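Local coordinates for transcription factor GAMBIF1 (Anopheles gambiae, PDB 1BVO), which probably activates RNA polymerase II transcription by sequence-specific DNA binding, through the Rel homology specificity domain that makes up this DNA-bound chain, at residues 104-107 and 108-111; 153-156 and 157-160. All blocks are in the same frame, centred on the assembly; numbering follows the deposited sequence.

Contact 1: residues 104-107 and 108-111; sequences CVKK and KDVE. With nucleotides of chain B; nucleotides of chain A.
Val105 rests its CG1 methyl against CB of Asp109, 3.3 Å away, where the chain bends from the end of strand 101-103 into helix 107-120. With CG1 trans to the backbone N (chi1 -155°), the methyl leans over the first helical turn. The carbonyl of Lys106 closes that turn: Asp109 N donates to Lys106 O at 2.7 Å, and Val110 N adds a weak bond to the same oxygen. The Lys106 side chain leaves CB between its own N and carbonyl carbon (chi1 51°) and then runs extended, passing obliquely by the Asp109 carboxylate; Asp109 OD2 is 3.3 Å from both CG and CE of Lys106. The ammonium group continues to the DNA, where Lys106 NZ donates a hydrogen bond to OP1 of DT10 of chain A at 2.7 Å and is also hydrogen-bonded to a phosphate of another nucleotide. Next, the backbone amide of Lys107 donates to OP1 of DA9 of chain B at 2.7 Å; DT9 of chain A is superposed there, making a single phosphate site. Lys107 O in turn receives Val110 N at 3.0 Å, and CG2 of Val110 packs against that oxygen. NZ of Lys108 makes a salt bridge to a phosphate. The Rel domain thus grips the DNA backbone through the Lys106 and Lys108 side chains and the Lys107 amide at the amino end of a helix, whose dipole would probably reinforce the attraction. Phosphate contact probably keeps Lys106 charged, while Asp109 OD2, 4.6 Å from Lys106 NZ, would add little.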
loop_
_atom_site.group_PDB
_atom_site.type_symbol
_atom_site.label_atom_id
_atom_site.label_comp_id
_atom_site.label_asym_id
_atom_site.label_seq_id
_atom_site.Cartn_x
_atom_site.Cartn_y
_atom_site.Cartn_z
ATOM N N CYS C 104 -1.147 0.711 14.125
ATOM C CA CYS C 104 0.137 0.956 13.522
ATOM C C CYS C 104 0.129 1.787 12.267
ATOM O O CYS C 104 -0.593 1.519 11.308
ATOM C CB CYS C 104 0.828 -0.359 13.219
ATOM S SG CYS C 104 -0.187 -1.384 12.193
ATOM N N VAL C 105 0.981 2.797 12.287
ATOM C CA VAL C 105 1.153 3.646 11.141
ATOM C C VAL C 105 2.114 2.860 10.284
ATOM O O VAL C 105 3.018 2.210 10.808
ATOM C CB VAL C 105 1.894 4.914 11.486
ATOM C CG1 VAL C 105 1.528 5.983 10.513
ATOM C CG2 VAL C 105 1.621 5.340 12.906
ATOM N N LYS C 106 1.960 2.973 8.973
ATOM C CA LYS C 106 2.829 2.291 8.012
ATOM C C LYS C 106 3.937 3.286 7.595
ATOM O O LYS C 106 3.726 4.505 7.667
ATOM C CB LYS C 106 1.995 1.833 6.809
ATOM C CG LYS C 106 1.132 2.913 6.187
ATOM C CD LYS C 106 0.394 2.415 4.944
ATOM C CE LYS C 106 -0.183 3.609 4.157
ATOM N NZ LYS C 106 -0.549 3.256 2.754
ATOM N N LYS C 107 5.083 2.775 7.126
ATOM C CA LYS C 107 6.230 3.619 6.742
ATOM C C LYS C 107 5.913 4.937 6.030
ATOM O O LYS C 107 6.325 6.003 6.491
ATOM C CB LYS C 107 7.294 2.825 5.953
ATOM C CG LYS C 107 8.165 1.877 6.832
ATOM C CD LYS C 107 9.312 1.156 6.070
ATOM C CE LYS C 107 9.862 -0.058 6.858
ATOM N NZ LYS C 107 8.878 -1.203 7.072
ATOM N N LYS C 108 5.141 4.877 4.950
ATOM C CA LYS C 108 4.781 6.091 4.207
ATOM C C LYS C 108 4.250 7.171 5.149
ATOM O O LYS C 108 4.615 8.353 5.029
ATOM C CB LYS C 108 3.749 5.804 3.090
ATOM C CG LYS C 108 3.526 4.326 2.732
ATOM C CD LYS C 108 3.528 4.099 1.220
ATOM C CE LYS C 108 4.734 3.243 0.811
ATOM N NZ LYS C 108 5.157 3.385 -0.618
ATOM N N ASP C 109 3.498 6.754 6.163
ATOM C CA ASP C 109 2.905 7.706 7.087
ATOM C C ASP C 109 3.691 8.077 8.339
ATOM O O ASP C 109 3.345 9.055 9.002
ATOM C CB ASP C 109 1.511 7.235 7.500
ATOM C CG ASP C 109 0.668 6.753 6.327
ATOM O OD1 ASP C 109 0.899 7.216 5.185
ATOM O OD2 ASP C 109 -0.202 5.879 6.539
ATOM N N VAL C 110 4.752 7.348 8.669
ATOM C CA VAL C 110 5.513 7.685 9.877
ATOM C C VAL C 110 5.736 9.172 10.078
ATOM O O VAL C 110 5.453 9.687 11.160
ATOM C CB VAL C 110 6.910 7.022 9.946
ATOM C CG1 VAL C 110 7.703 7.614 11.105
ATOM C CG2 VAL C 110 6.784 5.521 10.147
ATOM N N GLU C 111 6.205 9.864 9.042
ATOM C CA GLU C 111 6.491 11.293 9.173
ATOM C C GLU C 111 5.295 12.174 9.581
ATOM O O GLU C 111 5.318 12.774 10.655
ATOM C CB GLU C 111 7.207 11.852 7.923
ATOM C CG GLU C 111 7.688 13.318 8.074
ATOM C CD GLU C 111 9.203 13.517 7.909
ATOM O OE1 GLU C 111 9.900 12.616 7.374
ATOM O OE2 GLU C 111 9.702 14.606 8.300
ATOM P P DA B 9 4.153 -1.039 6.511
ATOM O OP1 DA B 9 4.589 0.320 6.088
ATOM O OP2 DA B 9 4.136 -1.391 7.951
ATOM O "O5'" DA B 9 2.790 -1.370 5.782
ATOM C "C5'" DA B 9 2.693 -1.054 4.407
ATOM C "C4'" DA B 9 1.445 -1.662 3.813
ATOM O "O4'" DA B 9 1.543 -3.097 3.841
ATOM C "C3'" DA B 9 0.133 -1.285 4.488
ATOM O "O3'" DA B 9 -0.671 -0.653 3.483
ATOM C "C2'" DA B 9 -0.429 -2.621 4.979
ATOM C "C1'" DA B 9 0.285 -3.672 4.139
ATOM N N9 DA B 9 0.559 -4.945 4.805
ATOM C C8 DA B 9 1.162 -5.134 6.026
ATOM N N7 DA B 9 1.309 -6.401 6.352
ATOM C C5 DA B 9 0.757 -7.081 5.272
ATOM C C6 DA B 9 0.599 -8.451 5.008
ATOM N N6 DA B 9 0.991 -9.407 5.850
ATOM N N1 DA B 9 0.021 -8.799 3.854
ATOM C C2 DA B 9 -0.389 -7.823 3.016
ATOM N N3 DA B 9 -0.302 -6.512 3.162
ATOM C C4 DA B 9 0.288 -6.197 4.315
ATOM P P DT A 9 4.156 -1.158 6.458
ATOM O OP1 DT A 9 4.633 0.201 6.123
ATOM O OP2 DT A 9 4.084 -1.573 7.875
ATOM O "O5'" DT A 9 2.758 -1.352 5.737
ATOM C "C5'" DT A 9 2.693 -1.202 4.331
ATOM C "C4'" DT A 9 1.436 -1.814 3.773
ATOM O "O4'" DT A 9 1.497 -3.263 3.783
ATOM C "C3'" DT A 9 0.131 -1.421 4.456
ATOM O "O3'" DT A 9 -0.668 -0.788 3.462
ATOM C "C2'" DT A 9 -0.442 -2.756 4.940
ATOM C "C1'" DT A 9 0.196 -3.769 4.001
ATOM N N1 DT A 9 0.326 -5.189 4.461
ATOM C C2 DT A 9 -0.158 -6.210 3.641
ATOM O O2 DT A 9 -0.755 -6.012 2.597
ATOM N N3 DT A 9 0.066 -7.479 4.102
ATOM C C4 DT A 9 0.686 -7.838 5.274
ATOM O O4 DT A 9 0.841 -9.040 5.541
ATOM C C5 DT A 9 1.117 -6.730 6.105
ATOM C C7 DT A 9 1.743 -7.024 7.436
ATOM C C6 DT A 9 0.927 -5.482 5.655
ATOM P P DT A 10 -2.082 -0.143 3.847
ATOM O OP1 DT A 10 -2.157 1.192 3.203
ATOM O OP2 DT A 10 -2.309 -0.257 5.307
ATOM O "O5'" DT A 10 -3.073 -1.106 3.079
ATOM C "C5'" DT A 10 -2.841 -2.498 3.138
ATOM C "C4'" DT A 10 -3.674 -3.205 2.110
ATOM O "O4'" DT A 10 -3.329 -4.600 2.187
ATOM C "C3'" DT A 10 -5.180 -3.125 2.351
ATOM O "O3'" DT A 10 -5.834 -2.954 1.093
ATOM C "C2'" DT A 10 -5.509 -4.414 3.098
ATOM C "C1'" DT A 10 -4.387 -5.374 2.734
ATOM N N1 DT A 10 -3.830 -6.096 3.892
ATOM C C2 DT A 10 -3.693 -7.475 3.826
ATOM O O2 DT A 10 -4.041 -8.135 2.857
ATOM N N3 DT A 10 -3.131 -8.054 4.945
ATOM C C4 DT A 10 -2.714 -7.409 6.096
ATOM O O4 DT A 10 -2.218 -8.063 7.022
ATOM C C5 DT A 10 -2.905 -5.969 6.099
ATOM C C7 DT A 10 -2.496 -5.193 7.307
ATOM C C6 DT A 10 -3.445 -5.393 5.014
#

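Contact 2: residues 153-156 and 157-160; sequences GQQR and GRFT
The carboxamide of Gln155 has the aliphatic part of Arg158 on one of its faces: Arg158 CG lies over the amide carbon CD of Gln155 at 3.9 Å, and over CG of Gln155 at 3.7 Å. The guanidinium group is turned 80° from the amide plane and stays beyond contact, so the two polar ends run outward from the protein while their methylene stems touch. Gln155 stands extended, CG opposite the backbone N, whereas Arg158 folds at chi2 (-79°), which carries the guanidinium clear of its neighbour. At the backbone between them, Arg158 N donates to Gln155 O at 2.9 Å and closes a type II beta turn from Gln155 to Arg158. Gly157 takes the third position with a positive phi of 96°, and its amide is hydrogen-bonded to the Glu152 carboxylate. Gln155 is also the centre of an inverse gamma turn, in which Arg156 N reaches Gln154 O weakly. Together these turns form the exposed tip of the hairpin joining strands 142-152 and 159-172, neighbours in the domain's five-stranded antiparallel sheet. At the base of the tip, Gly153 N donates to Arg158 O at 3.0 Å, and CA of Gly153 lies 4.0 Å from CB of Thr160. Phe159 turns its side chain away from residues 153-156 and packs it on Phe150 and Glu152 of strand 142-152.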
loop_
_atom_site.group_PDB
_atom_site.type_symbol
_atom_site.label_atom_id
_atom_site.label_comp_id
_atom_site.label_asym_id
_atom_site.label_seq_id
_atom_site.Cartn_x
_atom_site.Cartn_y
_atom_site.Cartn_z
ATOM N N GLY C 153 -3.199 20.691 40.199
ATOM C CA GLY C 153 -2.237 21.631 40.761
ATOM C C GLY C 153 -2.597 22.343 42.049
ATOM O O GLY C 153 -2.487 21.812 43.152
ATOM N N GLN C 154 -2.895 23.619 41.890
ATOM C CA GLN C 154 -3.308 24.506 42.967
ATOM C C GLN C 154 -4.418 25.273 42.254
ATOM O O GLN C 154 -5.356 25.780 42.872
ATOM C CB GLN C 154 -2.127 25.394 43.392
ATOM C CG GLN C 154 -2.471 26.605 44.224
ATOM C CD GLN C 154 -2.951 27.741 43.354
ATOM O OE1 GLN C 154 -4.061 28.247 43.526
ATOM N NE2 GLN C 154 -2.139 28.101 42.355
ATOM N N GLN C 155 -4.302 25.304 40.926
ATOM C CA GLN C 155 -5.270 25.930 40.052
ATOM C C GLN C 155 -6.324 24.857 39.754
ATOM O O GLN C 155 -6.229 24.134 38.766
ATOM C CB GLN C 155 -4.574 26.382 38.768
ATOM C CG GLN C 155 -5.438 27.223 37.865
ATOM C CD GLN C 155 -4.648 27.948 36.795
ATOM O OE1 GLN C 155 -3.510 27.582 36.481
ATOM N NE2 GLN C 155 -5.246 28.997 36.236
ATOM N N ARG C 156 -7.274 24.726 40.673
ATOM C CA ARG C 156 -8.369 23.763 40.597
ATOM C C ARG C 156 -8.907 23.427 39.207
ATOM O O ARG C 156 -9.462 24.282 38.524
ATOM C CB ARG C 156 -9.517 24.253 41.477
ATOM C CG ARG C 156 -10.789 23.444 41.354
ATOM C CD ARG C 156 -11.878 24.026 42.226
ATOM N NE ARG C 156 -12.171 25.411 41.859
ATOM C CZ ARG C 156 -13.384 25.951 41.901
ATOM N NH1 ARG C 156 -14.415 25.216 42.297
ATOM N NH2 ARG C 156 -13.577 27.199 41.486
ATOM N N GLY C 157 -8.816 22.151 38.844
ATOM C CA GLY C 157 -9.297 21.696 37.547
ATOM C C GLY C 157 -8.213 21.608 36.489
ATOM O O GLY C 157 -8.432 21.058 35.404
ATOM N N ARG C 158 -7.038 22.146 36.818
ATOM C CA ARG C 158 -5.883 22.150 35.932
ATOM C C ARG C 158 -4.850 21.150 36.453
ATOM O O ARG C 158 -4.278 21.352 37.525
ATOM C CB ARG C 158 -5.255 23.548 35.906
ATOM C CG ARG C 158 -6.141 24.651 35.333
ATOM C CD ARG C 158 -6.167 24.622 33.807
ATOM N NE ARG C 158 -7.232 25.466 33.276
ATOM C CZ ARG C 158 -7.937 25.195 32.181
ATOM N NH1 ARG C 158 -7.697 24.096 31.470
ATOM N NH2 ARG C 158 -8.920 26.011 31.821
ATOM N N PHE C 159 -4.669 20.043 35.739
ATOM C CA PHE C 159 -3.691 19.024 36.106
ATOM C C PHE C 159 -2.354 19.529 35.636
ATOM O O PHE C 159 -1.967 19.423 34.474
ATOM C CB PHE C 159 -4.066 17.691 35.501
ATOM C CG PHE C 159 -5.412 17.256 35.908
ATOM C CD1 PHE C 159 -6.527 17.762 35.256
ATOM C CD2 PHE C 159 -5.588 16.486 37.047
ATOM C CE1 PHE C 159 -7.803 17.510 35.733
ATOM C CE2 PHE C 159 -6.857 16.226 37.531
ATOM C CZ PHE C 159 -7.972 16.748 36.879
ATOM N N THR C 160 -1.672 20.110 36.601
ATOM C CA THR C 160 -0.409 20.780 36.429
ATOM C C THR C 160 0.887 20.084 36.810
ATOM O O THR C 160 1.879 20.174 36.087
ATOM C CB THR C 160 -0.554 22.095 37.193
ATOM O OG1 THR C 160 -1.212 23.047 36.354
ATOM C CG2 THR C 160 0.762 22.624 37.704
#

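Contact 1 and contact 2 lie on opposite sides of the centre of the chain, 36 Å apart between their centres and about 26 Å at their nearest atoms. Both involve neighbouring segments, one as the first turn of a helix and the other as a hairpin turn, yet they serve different surfaces of the same Rel domain. Residues 104-111 meet the DNA directly: two of their lysine side chains and the amide of Lys107 are bonded to phosphates. Residues 153-160 form a hairpin tip whose nearest atom is about 30 Å from the nucleic acid, so its arginines make no contact with the DNA in this complex. No other protein chain of the assembly touches either site.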